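Local coordinates for putative oxidoreductase (Klebsiella pneumoniae subsp. pneumoniae MGH 78578, PDB 3E82), which is a putative oxidoreductase of the Gfo/Idh/MocA family and probably uses a nicotinamide dinucleotide bound to its Rossmann-fold domain, at residues N6-A11 against L305-L310; N201-R206 against N212-V217; A333-S336 against V342-L345. One frame throughout, in Å; residues are numbered along the deposited sequence.

Interaction 1: residues N6-A11 against L305-L310; sequences NTINIA and LIRDAL
Arg307 is the first residue along 305-310 to meet Ile8. Both its backbone and its side chain take part. The terminal methyl CD1 of Ile8 lies 3.9 Å from the carbonyl oxygen O of Arg307. The same CD1 is 4.0 Å from CG of the Arg307 side chain. With chi1 at 178°, CG of Arg307 is carried beside the carbonyl carbon, where it meets CD1 of Ile8. A bend at chi3 then takes the guanidinium off toward Asp308. NE of Arg307 is 3.3 Å from OD1 of Asp308, a salt bridge that meets the carboxylate from above its plane. NH1 of Arg307 bonds to the carbonyl oxygen of Pro31, just ahead of strand 33-39. The arginine thus ties helix 300-310 to the Rossmann side by its polar end as well.

About one turn on, three residues later, comes Leu310, whose side chain crosses that of Ile8 at a slant. CD1 of Leu310 is 3.7 Å from CD1 of Ile8 and 3.8 Å from CG2 of Ile8. CB of Leu310 also lies 3.7 Å from CD1 of Ile8. One leucine methyl therefore meets both branches of the isoleucine. Leu70 of the next strand, 70-73, touches Ile8 and Leu310 alike and continues this apolar patch. The contact joins the start of central strand 8-13 of the parallel sheet to helix 300-310, which is far along the chain. It is small and lies at the surface. Between the two segments it is packing of Ile8 methyls on leucine carbons, an arginine methylene and a backbone carbonyl, with no directional bond to fix their relative orientation.

Interaction 2: residues N201-R206 against N212-V217; sequences NIATLR and NDWAHV
Strands 201-203 and 214-217 run antiparallel, with axes 4.8 Å apart and an angle of 178° between their directions. They form a beta hairpin at one edge of the mixed sheet of the C-terminal domain, as counted within the chain. Asn201 and His216 are a hydrogen-bonded pair, and Ile202 and Ala215 a non-hydrogen-bonded one. A classic beta bulge follows, where Asp213 and Trp214 both face Ala203. O of Ala203 takes the N-H of Asp213 at 2.9 Å and, weakly, that of Trp214.

Leu205 lays CD1 over one face of the indole, a CH-pi contact 3.9 Å from the centroid of the five-membered ring of Trp214. Asn201 comes to the edge of the same indole, its amide nearly perpendicular to the ring (84°). OD1 of Asn201 is 3.6 Å from CZ3 of Trp214. OD1 of Asn201 hydrogen-bonds to Lys225 NZ of the second subunit, and at the same interface the His216 rings of the two subunits meet. On the other face of the sheet, CG2 of Ile202 packs against CB of Asn212, whose OD1 bonds to Trp177 N.

Asp213 holds the turn end together. Its CG sits between the backbone N and the carbonyl carbon (chi1 50°), which turns the carboxylate toward 204-206. OD1 of Asp213 accepts from Leu205 N at 2.8 Å, almost straight and on the syn side. NH1 of Arg206 bonds to Arg159 O. OD2 of Asp213 takes two bonds from Arg206, both from one face of its plane: N on the syn side at 2.9 Å and NE, as a salt bridge, on the anti side at 3.0 Å.

Interaction 3: residues A333-S336 against V342-L345; sequences AVRS and VQTL
Arg335 and Gln343 reach each other through two bent side chains. The arginine bends at chi3 (-63°), which brings NE round toward the loop. The glutamine bends at chi2 (-73°), which folds its amide back over the helix. The result is a hydrogen bond of 3.2 Å from NE of Arg335 to OE1 of Gln343. It is fairly straight at the hydrogen. OE1 lies in the guanidinium plane, at its edge. NE of Arg335 stands well above the carbonyl plane of Gln343 and not in it. The guanidinium and amide planes are 80° apart. NH2 of Arg335 lies 3.2 Å from O of Thr344.

The aliphatic part of Gln343 packs on the helix. Its CG is 3.6 Å from CB of Ser336 and 3.4 Å from N of Ser336. NE2 of Gln343 bonds to Met341 O, so both ends of the amide have a partner. OG of Ser336 bonds to Gly200 N and Met341 O, and thereby links the helix to strand 197-203 and to the turn.

The contact folds the loop 342-345 back along the C-terminal end of helix 320-339. Gln343 also has a backbone bond to Val198, and Leu345 packs on Val198 and on Val329 and Ala332 of the helix. The loop therefore runs beside strand 197-203, while Ala333 and Val334 pack on Trp177 of helix 176-192.

Interactions 2 and 3 are neighbours in the C-terminal alpha/beta domain, with centres 15 Å apart. Helix 320-339 of interaction 3 packs on both hairpin strands of interaction 2: CG2 of Val217 is 3.9 Å from CB of Ala333, and CD1 of Ile202 is 4.0 Å from CG2 of Val334. Strand 197-203 pairs with its hairpin partner in interaction 2 and receives the helix and loop of interaction 3. The second subunit reaches both contacts. Interaction 1 stands apart, its centre about 39 Å from that of interaction 2 and 37 Å from that of interaction 3, across the chain's centre. It brings a helix from late in the chain to the Rossmann-type domain, where the dinucleotide probably binds.

Interaction 1: residues N6-A11 against L305-L310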
ATOM      1  N   ASN B   6     -21.163 -12.493 -44.727  1.00 29.53           N
ATOM      2  CA  ASN B   6     -21.808 -12.722 -43.437  1.00 29.84           C
ATOM      3  C   ASN B   6     -20.899 -12.549 -42.222  1.00 28.96           C
ATOM      4  O   ASN B   6     -21.309 -12.807 -41.086  1.00 26.97           O
ATOM      5  CB  ASN B   6     -22.438 -14.123 -43.421  1.00 30.26           C
ATOM      6  CG  ASN B   6     -21.410 -15.226 -43.534  1.00 31.33           C
ATOM      7  OD1 ASN B   6     -20.334 -15.032 -44.098  1.00 30.91           O
ATOM      8  ND2 ASN B   6     -21.745 -16.402 -43.013  1.00 32.22           N
ATOM      9  N   THR B   7     -19.668 -12.111 -42.458  1.00 28.71           N
ATOM     10  CA  THR B   7     -18.723 -11.903 -41.369  1.00 27.15           C
ATOM     11  C   THR B   7     -18.423 -10.428 -41.153  1.00 26.35           C
ATOM     12  O   THR B   7     -18.723  -9.578 -42.001  1.00 26.69           O
ATOM     13  CB  THR B   7     -17.379 -12.613 -41.639  1.00 28.53           C
ATOM     14  OG1 THR B   7     -16.904 -12.249 -42.941  1.00 30.25           O
ATOM     15  CG2 THR B   7     -17.531 -14.117 -41.560  1.00 28.57           C
ATOM     16  N   ILE B   8     -17.837 -10.128 -39.998  1.00 23.95           N
ATOM     17  CA  ILE B   8     -17.447  -8.768 -39.673  1.00 23.51           C
ATOM     18  C   ILE B   8     -16.011  -8.692 -40.190  1.00 24.30           C
ATOM     19  O   ILE B   8     -15.084  -9.252 -39.591  1.00 22.71           O
ATOM     20  CB  ILE B   8     -17.515  -8.519 -38.142  1.00 22.71           C
ATOM     21  CG1 ILE B   8     -18.977  -8.546 -37.692  1.00 22.18           C
ATOM     22  CG2 ILE B   8     -16.900  -7.179 -37.793  1.00 20.43           C
ATOM     23  CD1 ILE B   8     -19.171  -8.446 -36.186  1.00 25.23           C
ATOM     24  N   ASN B   9     -15.840  -8.023 -41.324  1.00 23.23           N
ATOM     25  CA  ASN B   9     -14.521  -7.917 -41.938  1.00 22.78           C
ATOM     26  C   ASN B   9     -13.660  -6.820 -41.323  1.00 21.43           C
ATOM     27  O   ASN B   9     -14.004  -5.634 -41.327  1.00 20.95           O
ATOM     28  CB  ASN B   9     -14.695  -7.767 -43.448  1.00 20.76           C
ATOM     29  CG  ASN B   9     -15.518  -8.915 -44.034  1.00 25.07           C
ATOM     30  OD1 ASN B   9     -15.282 -10.086 -43.709  1.00 24.42           O
ATOM     31  ND2 ASN B   9     -16.490  -8.587 -44.883  1.00 22.71           N
ATOM     32  N   ILE B  10     -12.521  -7.253 -40.797  1.00 21.93           N
ATOM     33  CA  ILE B  10     -11.590  -6.384 -40.094  1.00 21.00           C
ATOM     34  C   ILE B  10     -10.283  -6.040 -40.806  1.00 20.85           C
ATOM     35  O   ILE B  10      -9.707  -6.850 -41.527  1.00 21.24           O
ATOM     36  CB  ILE B  10     -11.201  -7.034 -38.743  1.00 20.90           C
ATOM     37  CG1 ILE B  10     -12.454  -7.303 -37.901  1.00 20.37           C
ATOM     38  CG2 ILE B  10     -10.213  -6.155 -38.001  1.00 19.13           C
ATOM     39  CD1 ILE B  10     -12.204  -8.254 -36.731  1.00 21.43           C
ATOM     40  N   ALA B  11      -9.829  -4.815 -40.579  1.00 20.85           N
ATOM     41  CA  ALA B  11      -8.548  -4.357 -41.086  1.00 20.56           C
ATOM     42  C   ALA B  11      -7.761  -4.071 -39.810  1.00 19.21           C
ATOM     43  O   ALA B  11      -8.173  -3.241 -38.995  1.00 20.24           O
ATOM     44  CB  ALA B  11      -8.702  -3.082 -41.895  1.00 19.18           C
ATOM     45  N   LEU B 305     -17.569 -10.216 -27.445  1.00 20.08           N
ATOM     46  CA  LEU B 305     -18.577  -9.244 -27.034  1.00 19.85           C
ATOM     47  C   LEU B 305     -18.683  -8.080 -28.025  1.00 19.51           C
ATOM     48  O   LEU B 305     -19.778  -7.586 -28.301  1.00 17.48           O
ATOM     49  CB  LEU B 305     -18.271  -8.743 -25.620  1.00 19.79           C
ATOM     50  CG  LEU B 305     -18.383  -9.814 -24.520  1.00 20.50           C
ATOM     51  CD1 LEU B 305     -17.912  -9.246 -23.188  1.00 21.99           C
ATOM     52  CD2 LEU B 305     -19.835 -10.293 -24.406  1.00 21.31           C
ATOM     53  N   ILE B 306     -17.550  -7.644 -28.572  1.00 20.48           N
ATOM     54  CA  ILE B 306     -17.571  -6.562 -29.554  1.00 19.89           C
ATOM     55  C   ILE B 306     -18.349  -7.094 -30.763  1.00 20.04           C
ATOM     56  O   ILE B 306     -19.135  -6.375 -31.389  1.00 20.49           O
ATOM     57  CB  ILE B 306     -16.140  -6.175 -30.000  1.00 20.38           C
ATOM     58  CG1 ILE B 306     -15.468  -5.283 -28.937  1.00 20.16           C
ATOM     59  CG2 ILE B 306     -16.188  -5.527 -31.378  1.00 17.85           C
ATOM     60  CD1 ILE B 306     -16.008  -3.857 -28.845  1.00 20.57           C
ATOM     61  N   ARG B 307     -18.109  -8.362 -31.085  1.00 20.43           N
ATOM     62  CA  ARG B 307     -18.790  -9.031 -32.191  1.00 23.31           C
ATOM     63  C   ARG B 307     -20.291  -8.977 -31.928  1.00 23.72           C
ATOM     64  O   ARG B 307     -21.065  -8.486 -32.749  1.00 23.72           O
ATOM     65  CB  ARG B 307     -18.350 -10.500 -32.275  1.00 22.55           C
ATOM     66  CG  ARG B 307     -19.040 -11.312 -33.366  1.00 25.21           C
ATOM     67  CD  ARG B 307     -18.800 -12.810 -33.161  1.00 26.09           C
ATOM     68  NE  ARG B 307     -19.277 -13.212 -31.838  1.00 26.59           N
ATOM     69  CZ  ARG B 307     -19.020 -14.378 -31.256  1.00 27.33           C
ATOM     70  NH1 ARG B 307     -18.281 -15.292 -31.874  1.00 25.60           N
ATOM     71  NH2 ARG B 307     -19.496 -14.620 -30.040  1.00 26.75           N
ATOM     72  N   ASP B 308     -20.690  -9.476 -30.765  1.00 23.38           N
ATOM     73  CA  ASP B 308     -22.097  -9.497 -30.405  1.00 23.49           C
ATOM     74  C   ASP B 308     -22.709  -8.105 -30.405  1.00 23.04           C
ATOM     75  O   ASP B 308     -23.859  -7.922 -30.820  1.00 20.69           O
ATOM     76  CB  ASP B 308     -22.281 -10.163 -29.042  1.00 24.89           C
ATOM     77  CG  ASP B 308     -21.870 -11.623 -29.057  1.00 27.00           C
ATOM     78  OD1 ASP B 308     -21.877 -12.213 -30.156  1.00 26.65           O
ATOM     79  OD2 ASP B 308     -21.547 -12.178 -27.981  1.00 27.78           O
ATOM     80  N   ALA B 309     -21.937  -7.121 -29.951  1.00 20.97           N
ATOM     81  CA  ALA B 309     -22.419  -5.751 -29.918  1.00 22.14           C
ATOM     82  C   ALA B 309     -22.638  -5.245 -31.348  1.00 24.20           C
ATOM     83  O   ALA B 309     -23.617  -4.553 -31.623  1.00 23.90           O
ATOM     84  CB  ALA B 309     -21.428  -4.861 -29.180  1.00 20.39           C
ATOM     85  N   LEU B 310     -21.727  -5.591 -32.256  1.00 24.80           N
ATOM     86  CA  LEU B 310     -21.855  -5.163 -33.651  1.00 24.26           C
ATOM     87  C   LEU B 310     -23.059  -5.817 -34.316  1.00 24.71           C
ATOM     88  O   LEU B 310     -23.685  -5.233 -35.202  1.00 23.52           O
ATOM     89  CB  LEU B 310     -20.589  -5.509 -34.441  1.00 23.55           C
ATOM     90  CG  LEU B 310     -19.345  -4.708 -34.054  1.00 25.04           C
ATOM     91  CD1 LEU B 310     -18.159  -5.133 -34.913  1.00 26.16           C
ATOM     92  CD2 LEU B 310     -19.630  -3.224 -34.226  1.00 23.54           C
TER

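Interaction 2: residues N201-R206 against N212-V217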
ATOM      1  N   ASN B 201       1.472   9.010  -5.738  1.00 17.68           N
ATOM      2  CA  ASN B 201       2.874   9.159  -5.370  1.00 17.46           C
ATOM      3  C   ASN B 201       3.619   8.358  -6.434  1.00 19.22           C
ATOM      4  O   ASN B 201       3.564   7.120  -6.442  1.00 18.80           O
ATOM      5  CB  ASN B 201       3.119   8.569  -3.983  1.00 16.17           C
ATOM      6  CG  ASN B 201       4.437   9.017  -3.382  1.00 17.38           C
ATOM      7  OD1 ASN B 201       5.442   9.178  -4.088  1.00 18.60           O
ATOM      8  ND2 ASN B 201       4.445   9.213  -2.073  1.00 16.77           N
ATOM      9  N   ILE B 202       4.284   9.068  -7.346  1.00 18.83           N
ATOM     10  CA  ILE B 202       5.012   8.440  -8.453  1.00 21.19           C
ATOM     11  C   ILE B 202       6.501   8.804  -8.396  1.00 21.14           C
ATOM     12  O   ILE B 202       6.861   9.963  -8.191  1.00 21.24           O
ATOM     13  CB  ILE B 202       4.399   8.890  -9.820  1.00 21.94           C
ATOM     14  CG1 ILE B 202       2.907   8.547  -9.851  1.00 22.74           C
ATOM     15  CG2 ILE B 202       5.091   8.180 -10.981  1.00 22.88           C
ATOM     16  CD1 ILE B 202       2.188   9.037 -11.094  1.00 21.13           C
ATOM     17  N   ALA B 203       7.370   7.819  -8.590  1.00 21.09           N
ATOM     18  CA  ALA B 203       8.797   8.095  -8.506  1.00 22.67           C
ATOM     19  C   ALA B 203       9.691   7.210  -9.369  1.00 23.26           C
ATOM     20  O   ALA B 203       9.267   6.167  -9.878  1.00 23.69           O
ATOM     21  CB  ALA B 203       9.246   7.995  -7.032  1.00 20.71           C
ATOM     22  N   THR B 204      10.940   7.652  -9.503  1.00 22.80           N
ATOM     23  CA  THR B 204      11.979   6.949 -10.249  1.00 25.28           C
ATOM     24  C   THR B 204      12.991   6.540  -9.179  1.00 25.53           C
ATOM     25  O   THR B 204      13.748   7.375  -8.686  1.00 25.84           O
ATOM     26  CB  THR B 204      12.662   7.886 -11.274  1.00 25.56           C
ATOM     27  OG1 THR B 204      11.674   8.394 -12.183  1.00 26.44           O
ATOM     28  CG2 THR B 204      13.736   7.136 -12.060  1.00 25.58           C
ATOM     29  N   LEU B 205      12.997   5.259  -8.823  1.00 27.52           N
ATOM     30  CA  LEU B 205      13.879   4.762  -7.768  1.00 28.94           C
ATOM     31  C   LEU B 205      15.063   3.899  -8.206  1.00 30.41           C
ATOM     32  O   LEU B 205      16.084   3.854  -7.522  1.00 31.16           O
ATOM     33  CB  LEU B 205      13.049   3.991  -6.738  1.00 25.91           C
ATOM     34  CG  LEU B 205      11.835   4.726  -6.151  1.00 26.36           C
ATOM     35  CD1 LEU B 205      11.085   3.793  -5.212  1.00 25.13           C
ATOM     36  CD2 LEU B 205      12.294   5.984  -5.415  1.00 23.10           C
ATOM     37  N   ARG B 206      14.939   3.194  -9.323  1.00 32.00           N
ATOM     38  CA  ARG B 206      16.053   2.361  -9.764  1.00 34.00           C
ATOM     39  C   ARG B 206      17.259   3.216 -10.120  1.00 36.20           C
ATOM     40  O   ARG B 206      17.125   4.317 -10.656  1.00 34.48           O
ATOM     41  CB  ARG B 206      15.661   1.506 -10.971  1.00 33.41           C
ATOM     42  CG  ARG B 206      14.809   0.297 -10.623  1.00 32.87           C
ATOM     43  CD  ARG B 206      14.385  -0.428 -11.871  1.00 30.04           C
ATOM     44  NE  ARG B 206      13.741   0.477 -12.814  1.00 27.94           N
ATOM     45  CZ  ARG B 206      13.419   0.146 -14.057  1.00 27.76           C
ATOM     46  NH1 ARG B 206      13.681  -1.076 -14.508  1.00 27.05           N
ATOM     47  NH2 ARG B 206      12.838   1.036 -14.851  1.00 27.27           N
ATOM     48  N   ASN B 212       9.588   7.004 -14.337  1.00 30.27           N
ATOM     49  CA  ASN B 212       9.039   6.467 -13.094  1.00 27.59           C
ATOM     50  C   ASN B 212       8.959   4.949 -13.150  1.00 26.59           C
ATOM     51  O   ASN B 212       8.554   4.374 -14.162  1.00 26.99           O
ATOM     52  CB  ASN B 212       7.658   7.090 -12.781  1.00 27.87           C
ATOM     53  CG  ASN B 212       6.517   6.551 -13.658  1.00 28.46           C
ATOM     54  OD1 ASN B 212       6.042   5.432 -13.463  1.00 28.63           O
ATOM     55  ND2 ASN B 212       6.061   7.365 -14.612  1.00 27.29           N
ATOM     56  N   ASP B 213       9.386   4.299 -12.069  1.00 26.22           N
ATOM     57  CA  ASP B 213       9.362   2.840 -11.976  1.00 24.44           C
ATOM     58  C   ASP B 213       8.711   2.401 -10.664  1.00 23.05           C
ATOM     59  O   ASP B 213       8.818   1.246 -10.260  1.00 20.99           O
ATOM     60  CB  ASP B 213      10.785   2.265 -12.056  1.00 25.05           C
ATOM     61  CG  ASP B 213      11.744   2.943 -11.093  1.00 27.33           C
ATOM     62  OD1 ASP B 213      11.293   3.470 -10.053  1.00 28.73           O
ATOM     63  OD2 ASP B 213      12.960   2.939 -11.370  1.00 28.97           O
ATOM     64  N   TRP B 214       8.051   3.340 -10.000  1.00 20.74           N
ATOM     65  CA  TRP B 214       7.366   3.067  -8.746  1.00 20.45           C
ATOM     66  C   TRP B 214       6.154   3.981  -8.727  1.00 19.78           C
ATOM     67  O   TRP B 214       6.285   5.204  -8.806  1.00 20.11           O
ATOM     68  CB  TRP B 214       8.277   3.389  -7.561  1.00 18.28           C
ATOM     69  CG  TRP B 214       7.736   2.981  -6.209  1.00 16.79           C
ATOM     70  CD1 TRP B 214       7.981   1.807  -5.543  1.00 16.00           C
ATOM     71  CD2 TRP B 214       6.950   3.786  -5.323  1.00 15.88           C
ATOM     72  NE1 TRP B 214       7.407   1.840  -4.297  1.00 14.78           N
ATOM     73  CE2 TRP B 214       6.767   3.042  -4.134  1.00 16.46           C
ATOM     74  CE3 TRP B 214       6.384   5.065  -5.415  1.00 12.98           C
ATOM     75  CZ2 TRP B 214       6.046   3.537  -3.044  1.00 15.04           C
ATOM     76  CZ3 TRP B 214       5.664   5.558  -4.331  1.00 14.44           C
ATOM     77  CH2 TRP B 214       5.503   4.793  -3.161  1.00 15.45           C
ATOM     78  N   ALA B 215       4.974   3.388  -8.638  1.00 18.59           N
ATOM     79  CA  ALA B 215       3.754   4.174  -8.611  1.00 17.85           C
ATOM     80  C   ALA B 215       2.842   3.604  -7.550  1.00 16.85           C
ATOM     81  O   ALA B 215       2.496   2.422  -7.566  1.00 17.63           O
ATOM     82  CB  ALA B 215       3.075   4.146  -9.968  1.00 18.00           C
ATOM     83  N   HIS B 216       2.464   4.463  -6.620  1.00 17.04           N
ATOM     84  CA  HIS B 216       1.597   4.073  -5.537  1.00 15.29           C
ATOM     85  C   HIS B 216       0.429   5.042  -5.553  1.00 15.75           C
ATOM     86  O   HIS B 216       0.569   6.204  -5.169  1.00 16.83           O
ATOM     87  CB  HIS B 216       2.367   4.162  -4.228  1.00 14.80           C
ATOM     88  CG  HIS B 216       1.692   3.463  -3.100  1.00 13.57           C
ATOM     89  ND1 HIS B 216       1.049   4.140  -2.091  1.00 16.37           N
ATOM     90  CD2 HIS B 216       1.488   2.149  -2.865  1.00 11.67           C
ATOM     91  CE1 HIS B 216       0.473   3.270  -1.283  1.00 13.42           C
ATOM     92  NE2 HIS B 216       0.724   2.054  -1.729  1.00 16.27           N
ATOM     93  N   VAL B 217      -0.725   4.548  -5.991  1.00 15.25           N
ATOM     94  CA  VAL B 217      -1.924   5.367  -6.121  1.00 15.06           C
ATOM     95  C   VAL B 217      -3.097   4.864  -5.299  1.00 14.99           C
ATOM     96  O   VAL B 217      -3.402   3.674  -5.301  1.00 16.71           O
ATOM     97  CB  VAL B 217      -2.355   5.431  -7.597  1.00 14.99           C
ATOM     98  CG1 VAL B 217      -3.647   6.223  -7.744  1.00 12.90           C
ATOM     99  CG2 VAL B 217      -1.226   6.040  -8.426  1.00 15.92           C
TER

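Interaction 3: residues A333-S336 against V342-L345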
ATOM      1  N   ALA B 333      -4.008  11.081 -10.866  1.00 17.24           N
ATOM      2  CA  ALA B 333      -2.925  10.534 -10.042  1.00 17.81           C
ATOM      3  C   ALA B 333      -1.632  11.302 -10.287  1.00 18.85           C
ATOM      4  O   ALA B 333      -0.867  11.560  -9.357  1.00 18.55           O
ATOM      5  CB  ALA B 333      -2.707   9.047 -10.349  1.00 16.24           C
ATOM      6  N   VAL B 334      -1.391  11.656 -11.545  1.00 18.07           N
ATOM      7  CA  VAL B 334      -0.184  12.390 -11.897  1.00 18.81           C
ATOM      8  C   VAL B 334      -0.237  13.807 -11.327  1.00 19.53           C
ATOM      9  O   VAL B 334       0.772  14.323 -10.852  1.00 20.11           O
ATOM     10  CB  VAL B 334       0.021  12.438 -13.438  1.00 21.01           C
ATOM     11  CG1 VAL B 334       1.205  13.345 -13.783  1.00 22.81           C
ATOM     12  CG2 VAL B 334       0.281  11.026 -13.967  1.00 19.97           C
ATOM     13  N   ARG B 335      -1.406  14.436 -11.365  1.00 20.03           N
ATOM     14  CA  ARG B 335      -1.528  15.783 -10.816  1.00 21.83           C
ATOM     15  C   ARG B 335      -1.286  15.744  -9.311  1.00 20.85           C
ATOM     16  O   ARG B 335      -0.630  16.618  -8.750  1.00 23.59           O
ATOM     17  CB  ARG B 335      -2.921  16.355 -11.060  1.00 21.40           C
ATOM     18  CG  ARG B 335      -3.218  16.755 -12.481  1.00 27.46           C
ATOM     19  CD  ARG B 335      -4.395  17.712 -12.484  1.00 25.08           C
ATOM     20  NE  ARG B 335      -5.617  17.096 -11.971  1.00 27.42           N
ATOM     21  CZ  ARG B 335      -6.388  16.276 -12.676  1.00 28.00           C
ATOM     22  NH1 ARG B 335      -6.061  15.973 -13.922  1.00 27.36           N
ATOM     23  NH2 ARG B 335      -7.493  15.770 -12.146  1.00 27.49           N
ATOM     24  N   SER B 336      -1.841  14.734  -8.657  1.00 20.26           N
ATOM     25  CA  SER B 336      -1.680  14.583  -7.215  1.00 21.38           C
ATOM     26  C   SER B 336      -0.205  14.370  -6.890  1.00 21.84           C
ATOM     27  O   SER B 336       0.331  14.937  -5.938  1.00 22.49           O
ATOM     28  CB  SER B 336      -2.491  13.383  -6.727  1.00 19.89           C
ATOM     29  OG  SER B 336      -2.273  13.146  -5.351  1.00 20.10           O
ATOM     30  N   VAL B 342      -4.490  15.981  -3.078  1.00 20.76           N
ATOM     31  CA  VAL B 342      -5.507  14.997  -3.450  1.00 18.92           C
ATOM     32  C   VAL B 342      -6.285  15.593  -4.621  1.00 19.22           C
ATOM     33  O   VAL B 342      -6.520  16.805  -4.667  1.00 17.78           O
ATOM     34  CB  VAL B 342      -6.469  14.701  -2.265  1.00 20.94           C
ATOM     35  CG1 VAL B 342      -7.660  13.902  -2.738  1.00 22.87           C
ATOM     36  CG2 VAL B 342      -5.725  13.898  -1.181  1.00 20.62           C
ATOM     37  N   GLN B 343      -6.686  14.750  -5.568  1.00 18.81           N
ATOM     38  CA  GLN B 343      -7.380  15.238  -6.758  1.00 19.16           C
ATOM     39  C   GLN B 343      -8.742  14.602  -7.017  1.00 20.41           C
ATOM     40  O   GLN B 343      -9.009  13.480  -6.590  1.00 22.40           O
ATOM     41  CB  GLN B 343      -6.493  15.006  -7.990  1.00 18.88           C
ATOM     42  CG  GLN B 343      -5.085  15.593  -7.923  1.00 20.18           C
ATOM     43  CD  GLN B 343      -5.069  17.109  -8.064  1.00 21.86           C
ATOM     44  OE1 GLN B 343      -5.833  17.676  -8.845  1.00 23.71           O
ATOM     45  NE2 GLN B 343      -4.190  17.769  -7.318  1.00 20.37           N
ATOM     46  N   THR B 344      -9.605  15.324  -7.728  1.00 21.32           N
ATOM     47  CA  THR B 344     -10.922  14.804  -8.095  1.00 21.66           C
ATOM     48  C   THR B 344     -10.839  14.538  -9.600  1.00 22.14           C
ATOM     49  O   THR B 344      -9.872  14.949 -10.233  1.00 23.95           O
ATOM     50  CB  THR B 344     -12.052  15.816  -7.755  1.00 24.22           C
ATOM     51  OG1 THR B 344     -11.709  17.122  -8.236  1.00 24.41           O
ATOM     52  CG2 THR B 344     -12.262  15.883  -6.247  1.00 20.45           C
ATOM     53  N   LEU B 345     -11.813  13.844 -10.181  1.00 22.78           N
ATOM     54  CA  LEU B 345     -11.750  13.539 -11.616  1.00 24.03           C
ATOM     55  C   LEU B 345     -12.369  14.615 -12.507  1.00 25.05           C
ATOM     56  O   LEU B 345     -13.405  15.194 -12.173  1.00 24.84           O
ATOM     57  CB  LEU B 345     -12.431  12.199 -11.909  1.00 23.97           C
ATOM     58  CG  LEU B 345     -12.053  10.999 -11.033  1.00 25.40           C
ATOM     59  CD1 LEU B 345     -12.724   9.752 -11.583  1.00 25.49           C
ATOM     60  CD2 LEU B 345     -10.540  10.817 -11.007  1.00 24.16           C
TER